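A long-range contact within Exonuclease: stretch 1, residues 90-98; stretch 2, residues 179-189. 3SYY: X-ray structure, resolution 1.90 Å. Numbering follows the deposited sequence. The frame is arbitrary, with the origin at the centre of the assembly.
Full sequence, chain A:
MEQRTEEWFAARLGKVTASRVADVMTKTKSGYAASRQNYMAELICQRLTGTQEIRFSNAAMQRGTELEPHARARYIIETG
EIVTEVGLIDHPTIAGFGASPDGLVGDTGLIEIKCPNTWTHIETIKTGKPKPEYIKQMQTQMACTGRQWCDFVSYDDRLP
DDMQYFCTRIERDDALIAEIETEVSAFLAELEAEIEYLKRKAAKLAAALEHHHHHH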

ATOM      1  N   ASP A  90      -1.017  11.903 -32.211  1.00 36.97           N
ATOM      2  CA  ASP A  90      -0.762  10.536 -32.673  1.00 37.14           C
ATOM      3  C   ASP A  90       0.583  10.388 -33.393  1.00 37.43           C
ATOM      4  O   ASP A  90       1.077  11.331 -34.039  1.00 37.38           O
ATOM      5  CB  ASP A  90      -1.968  10.051 -33.506  1.00 37.64           C
ATOM      6  CG  ASP A  90      -3.228   9.928 -32.656  1.00 40.22           C
ATOM      7  OD1 ASP A  90      -3.204   9.277 -31.576  1.00 43.23           O
ATOM      8  OD2 ASP A  90      -4.249  10.507 -33.024  1.00 45.26           O
ATOM      9  N   HIS A  91       1.217   9.238 -33.252  1.00 35.52           N
ATOM     10  CA  HIS A  91       2.456   9.003 -33.957  1.00 36.23           C
ATOM     11  C   HIS A  91       2.120   9.113 -35.452  1.00 37.68           C
ATOM     12  O   HIS A  91       1.016   8.730 -35.871  1.00 36.95           O
ATOM     13  CB  HIS A  91       3.018   7.640 -33.609  1.00 35.77           C
ATOM     14  CG  HIS A  91       4.316   7.329 -34.277  1.00 35.61           C
ATOM     15  ND1 HIS A  91       5.545   7.461 -33.647  1.00 37.05           N
ATOM     16  CD2 HIS A  91       4.579   6.881 -35.530  1.00 31.33           C
ATOM     17  CE1 HIS A  91       6.504   7.106 -34.485  1.00 33.23           C
ATOM     18  NE2 HIS A  91       5.942   6.732 -35.628  1.00 36.15           N
ATOM     19  N   PRO A  92       3.012   9.740 -36.238  1.00 38.63           N
ATOM     20  CA  PRO A  92       2.642   9.942 -37.663  1.00 39.84           C
ATOM     21  C   PRO A  92       2.295   8.636 -38.446  1.00 40.05           C
ATOM     22  O   PRO A  92       1.429   8.684 -39.311  1.00 40.81           O
ATOM     23  CB  PRO A  92       3.870  10.674 -38.261  1.00 39.93           C
ATOM     24  CG  PRO A  92       4.996  10.482 -37.270  1.00 39.65           C
ATOM     25  CD  PRO A  92       4.296  10.369 -35.900  1.00 38.71           C
ATOM     26  N   THR A  93       2.921   7.500 -38.107  1.00 40.55           N
ATOM     27  CA  THR A  93       2.733   6.227 -38.832  1.00 41.22           C
ATOM     28  C   THR A  93       2.365   4.946 -38.010  1.00 41.64           C
ATOM     29  O   THR A  93       1.915   3.918 -38.575  1.00 40.97           O
ATOM     30  CB  THR A  93       3.974   5.913 -39.665  1.00 41.64           C
ATOM     31  OG1 THR A  93       5.066   5.657 -38.783  1.00 43.10           O
ATOM     32  CG2 THR A  93       4.308   7.113 -40.605  1.00 40.88           C
ATOM     33  N   ILE A  94       2.579   4.980 -36.698  1.00 39.95           N
ATOM     34  CA  ILE A  94       2.251   3.806 -35.874  1.00 38.11           C
ATOM     35  C   ILE A  94       0.880   3.995 -35.240  1.00 37.32           C
ATOM     36  O   ILE A  94       0.674   4.845 -34.350  1.00 36.61           O
ATOM     37  CB  ILE A  94       3.316   3.520 -34.810  1.00 37.82           C
ATOM     38  CG1 ILE A  94       4.679   3.355 -35.465  1.00 37.47           C
ATOM     39  CG2 ILE A  94       2.883   2.276 -33.945  1.00 37.30           C
ATOM     40  CD1 ILE A  94       5.868   3.188 -34.482  1.00 33.54           C
ATOM     41  N   ALA A  95      -0.103   3.234 -35.728  1.00 36.12           N
ATOM     42  CA  ALA A  95      -1.451   3.392 -35.213  1.00 34.11           C
ATOM     43  C   ALA A  95      -1.487   2.898 -33.743  1.00 32.65           C
ATOM     44  O   ALA A  95      -0.760   1.960 -33.399  1.00 31.42           O
ATOM     45  CB  ALA A  95      -2.437   2.570 -36.072  1.00 36.08           C
ATOM     46  N   GLY A  96      -2.318   3.554 -32.926  1.00 30.99           N
ATOM     47  CA  GLY A  96      -2.555   3.197 -31.509  1.00 31.41           C
ATOM     48  C   GLY A  96      -1.431   3.657 -30.581  1.00 30.47           C
ATOM     49  O   GLY A  96      -1.163   3.028 -29.546  1.00 28.84           O
ATOM     50  N   PHE A  97      -0.764   4.755 -30.964  1.00 29.83           N
ATOM     51  CA  PHE A  97       0.438   5.233 -30.254  1.00 30.17           C
ATOM     52  C   PHE A  97       0.451   6.752 -30.333  1.00 30.40           C
ATOM     53  O   PHE A  97       0.261   7.331 -31.420  1.00 29.25           O
ATOM     54  CB  PHE A  97       1.666   4.634 -30.927  1.00 29.92           C
ATOM     55  CG  PHE A  97       3.038   4.943 -30.290  1.00 31.99           C
ATOM     56  CD1 PHE A  97       4.174   4.960 -31.121  1.00 29.33           C
ATOM     57  CD2 PHE A  97       3.229   5.135 -28.913  1.00 30.31           C
ATOM     58  CE1 PHE A  97       5.480   5.180 -30.621  1.00 28.69           C
ATOM     59  CE2 PHE A  97       4.526   5.353 -28.386  1.00 28.96           C
ATOM     60  CZ  PHE A  97       5.662   5.370 -29.214  1.00 31.77           C
ATOM     61  N   GLY A  98       0.679   7.387 -29.187  1.00 29.43           N
ATOM     62  CA  GLY A  98       0.602   8.825 -29.137  1.00 30.57           C
ATOM     63  C   GLY A  98       1.329   9.422 -27.958  1.00 30.64           C
ATOM     64  O   GLY A  98       1.863   8.706 -27.085  1.00 29.09           O
ATOM     65  N   GLU A 179      14.606   2.560 -31.963  1.00 38.18           N
ATOM     66  CA  GLU A 179      14.498   1.443 -31.036  1.00 39.99           C
ATOM     67  C   GLU A 179      13.157   1.439 -30.277  1.00 38.99           C
ATOM     68  O   GLU A 179      12.516   0.390 -30.169  1.00 38.77           O
ATOM     69  CB  GLU A 179      15.701   1.466 -30.111  1.00 41.41           C
ATOM     70  CG  GLU A 179      15.677   0.559 -28.912  1.00 47.36           C
ATOM     71  CD  GLU A 179      16.860   0.859 -27.981  1.00 57.10           C
ATOM     72  OE1 GLU A 179      17.877   1.435 -28.462  1.00 60.32           O
ATOM     73  OE2 GLU A 179      16.770   0.529 -26.768  1.00 60.44           O
ATOM     74  N   ILE A 180      12.707   2.613 -29.824  1.00 37.48           N
ATOM     75  CA  ILE A 180      11.376   2.775 -29.207  1.00 35.91           C
ATOM     76  C   ILE A 180      10.283   2.334 -30.185  1.00 36.45           C
ATOM     77  O   ILE A 180       9.372   1.580 -29.820  1.00 35.41           O
ATOM     78  CB  ILE A 180      11.102   4.247 -28.794  1.00 36.03           C
ATOM     79  CG1 ILE A 180      11.997   4.637 -27.604  1.00 34.78           C
ATOM     80  CG2 ILE A 180       9.629   4.454 -28.407  1.00 33.60           C
ATOM     81  CD1 ILE A 180      11.983   6.204 -27.306  1.00 29.78           C
ATOM     82  N   GLU A 181      10.378   2.811 -31.422  1.00 35.28           N
ATOM     83  CA  GLU A 181       9.328   2.539 -32.385  1.00 35.73           C
ATOM     84  C   GLU A 181       9.308   1.016 -32.672  1.00 35.39           C
ATOM     85  O   GLU A 181       8.261   0.458 -32.834  1.00 36.14           O
ATOM     86  CB  GLU A 181       9.530   3.386 -33.654  1.00 36.70           C
ATOM     87  CG  GLU A 181       9.268   4.888 -33.414  1.00 37.35           C
ATOM     88  CD  GLU A 181       9.523   5.779 -34.627  1.00 40.59           C
ATOM     89  OE1 GLU A 181       9.126   6.961 -34.612  1.00 39.07           O
ATOM     90  OE2 GLU A 181      10.106   5.307 -35.595  1.00 41.07           O
ATOM     91  N   THR A 182      10.468   0.375 -32.719  1.00 34.87           N
ATOM     92  CA  THR A 182      10.533  -1.069 -32.937  1.00 36.18           C
ATOM     93  C   THR A 182       9.816  -1.819 -31.824  1.00 35.88           C
ATOM     94  O   THR A 182       8.926  -2.658 -32.097  1.00 34.48           O
ATOM     95  CB  THR A 182      11.953  -1.531 -33.025  1.00 35.94           C
ATOM     96  OG1 THR A 182      12.528  -0.926 -34.190  1.00 39.35           O
ATOM     97  CG2 THR A 182      12.043  -3.082 -33.146  1.00 38.44           C
ATOM     98  N   GLU A 183      10.205  -1.508 -30.583  1.00 34.11           N
ATOM     99  CA  GLU A 183       9.576  -2.121 -29.386  1.00 33.59           C
ATOM    100  C   GLU A 183       8.119  -1.866 -29.276  1.00 32.16           C
ATOM    101  O   GLU A 183       7.363  -2.781 -28.902  1.00 32.39           O
ATOM    102  CB  GLU A 183      10.210  -1.618 -28.107  1.00 33.69           C
ATOM    103  CG  GLU A 183      11.642  -1.980 -28.027  1.00 39.31           C
ATOM    104  CD  GLU A 183      11.930  -3.031 -26.995  1.00 49.53           C
ATOM    105  OE1 GLU A 183      10.975  -3.707 -26.528  1.00 55.38           O
ATOM    106  OE2 GLU A 183      13.120  -3.187 -26.652  1.00 53.44           O
ATOM    107  N   VAL A 184       7.708  -0.637 -29.553  1.00 30.87           N
ATOM    108  CA  VAL A 184       6.302  -0.290 -29.413  1.00 29.86           C
ATOM    109  C   VAL A 184       5.457  -0.966 -30.517  1.00 31.28           C
ATOM    110  O   VAL A 184       4.342  -1.445 -30.256  1.00 30.15           O
ATOM    111  CB  VAL A 184       6.102   1.243 -29.384  1.00 31.34           C
ATOM    112  CG1 VAL A 184       4.666   1.614 -29.619  1.00 27.02           C
ATOM    113  CG2 VAL A 184       6.642   1.811 -28.032  1.00 29.12           C
ATOM    114  N   SER A 185       6.002  -1.009 -31.732  1.00 31.02           N
ATOM    115  CA  SER A 185       5.405  -1.820 -32.808  1.00 32.08           C
ATOM    116  C   SER A 185       5.204  -3.289 -32.423  1.00 30.73           C
ATOM    117  O   SER A 185       4.130  -3.820 -32.648  1.00 31.42           O
ATOM    118  CB  SER A 185       6.223  -1.671 -34.105  1.00 31.51           C
ATOM    119  OG  SER A 185       5.893  -0.423 -34.697  1.00 33.15           O
ATOM    120  N   ALA A 186       6.222  -3.920 -31.862  1.00 31.38           N
ATOM    121  CA  ALA A 186       6.137  -5.322 -31.447  1.00 30.89           C
ATOM    122  C   ALA A 186       5.091  -5.507 -30.353  1.00 31.57           C
ATOM    123  O   ALA A 186       4.296  -6.467 -30.375  1.00 30.33           O
ATOM    124  CB  ALA A 186       7.461  -5.789 -30.965  1.00 31.61           C
ATOM    125  N   PHE A 187       5.100  -4.587 -29.377  1.00 29.25           N
ATOM    126  CA  PHE A 187       4.117  -4.600 -28.307  1.00 28.55           C
ATOM    127  C   PHE A 187       2.705  -4.397 -28.820  1.00 28.45           C
ATOM    128  O   PHE A 187       1.769  -5.090 -28.369  1.00 29.17           O
ATOM    129  CB  PHE A 187       4.514  -3.534 -27.258  1.00 27.04           C
ATOM    130  CG  PHE A 187       3.550  -3.377 -26.118  1.00 25.94           C
ATOM    131  CD1 PHE A 187       3.874  -3.904 -24.852  1.00 27.17           C
ATOM    132  CD2 PHE A 187       2.411  -2.632 -26.265  1.00 27.98           C
ATOM    133  CE1 PHE A 187       3.061  -3.706 -23.777  1.00 23.34           C
ATOM    134  CE2 PHE A 187       1.559  -2.418 -25.185  1.00 25.28           C
ATOM    135  CZ  PHE A 187       1.912  -2.992 -23.916  1.00 23.68           C
ATOM    136  N   LEU A 188       2.520  -3.473 -29.758  1.00 27.47           N
ATOM    137  CA  LEU A 188       1.181  -3.263 -30.305  1.00 28.82           C
ATOM    138  C   LEU A 188       0.734  -4.496 -31.134  1.00 28.46           C
ATOM    139  O   LEU A 188      -0.432  -4.809 -31.171  1.00 27.86           O
ATOM    140  CB  LEU A 188       1.102  -2.000 -31.164  1.00 27.81           C
ATOM    141  CG  LEU A 188       1.020  -0.723 -30.292  1.00 30.12           C
ATOM    142  CD1 LEU A 188       1.478   0.566 -31.105  1.00 28.94           C
ATOM    143  CD2 LEU A 188      -0.378  -0.565 -29.714  1.00 26.33           C
ATOM    144  N   ALA A 189       1.680  -5.182 -31.752  1.00 29.57           N
ATOM    145  CA  ALA A 189       1.328  -6.374 -32.567  1.00 30.63           C
ATOM    146  C   ALA A 189       0.770  -7.468 -31.649  1.00 30.83           C
ATOM    147  O   ALA A 189      -0.262  -8.077 -31.979  1.00 30.60           O
ATOM    148  CB  ALA A 189       2.571  -6.870 -33.347  1.00 31.27           C
TER

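This is a small, mainly apolar contact in which a loop running into the start of a strand packs its side chains against one side of a helix, with no clear hydrogen bond between the two stretches. The stretches lie far apart in sequence, and together they bury 367 Å² of surface.

The helix is regular. Each amide from Glu183 to Ala189 bonds to the carbonyl four residues earlier, as in Val184 N to Ile180 O at 2.8 Å and Leu188 N to Val184 O at 2.8 Å. This spacing explains the pattern of the contact. Ile180, Val184 and Leu188 are four residues apart, so they line up along the helix. Glu181 and Ser185 form a neighbouring row. Both rows meet stretch 1. Thr182 directs its CA-to-CB bond away and takes no part.

The loop is closed on itself by a backbone hydrogen bond from His91 N to Phe97 O, 2.8 Å long. His91, Ile94 and Phe97 all point their CA-to-CB bonds toward the helix. Pro92 and Thr93 stay exposed and make no contact with it.

Leu188 is the most widely shared residue of the helix. It touches four consecutive residues of stretch 1. Its CD1 lies 3.6 Å from Ile94 CG2 and 4.1 Å from Phe97 CB. The same Leu188 CD1 is 3.5 Å from Ala95 O, and Leu188 CD2 is 3.7 Å from Gly96 O. These last two contacts set methyl groups against backbone carbonyls, so the leucine packs on the main chain of the loop as well as on side chains.

An ideal CB on Gly96 would point toward the helix and lie 3.6 Å from Leu188 CD2, an ordinary contact distance. Its phi of 78° by itself favours glycine.

Phe97 is buried and supplies the aromatic part of the contact. Val184 CG1 sits over one face of its ring, 3.6 Å from the centroid of Phe97 and only 5° off the ring normal. This is a CH-pi interaction, with the methyl almost directly above the ring centre. The closest atom pair is Phe97 CD1 to Val184 CG1, at 3.7 Å. Farther out, Phe97 CZ reaches Ile180 CG2 at 4.2 Å, a looser apolar contact.

Ile94 covers the neighbouring row. Its side chain is m at chi1 and t at chi2, and its CD1 touches two helix residues one turn apart. Ile94 CD1 is 3.8 Å from Glu181 CB and 3.6 Å from Ser185 OG. Ile94 CG2 lies 3.6 Å from Leu188 CD1, so the isoleucine touches both rows.

Glu181 starts with its CA-to-CB bond sideways, but its end comes nearer to stretch 1. This brings its carboxylate beside the side chain of His91. The imidazole is probably turned over in the model, so the polar pairing here remains open.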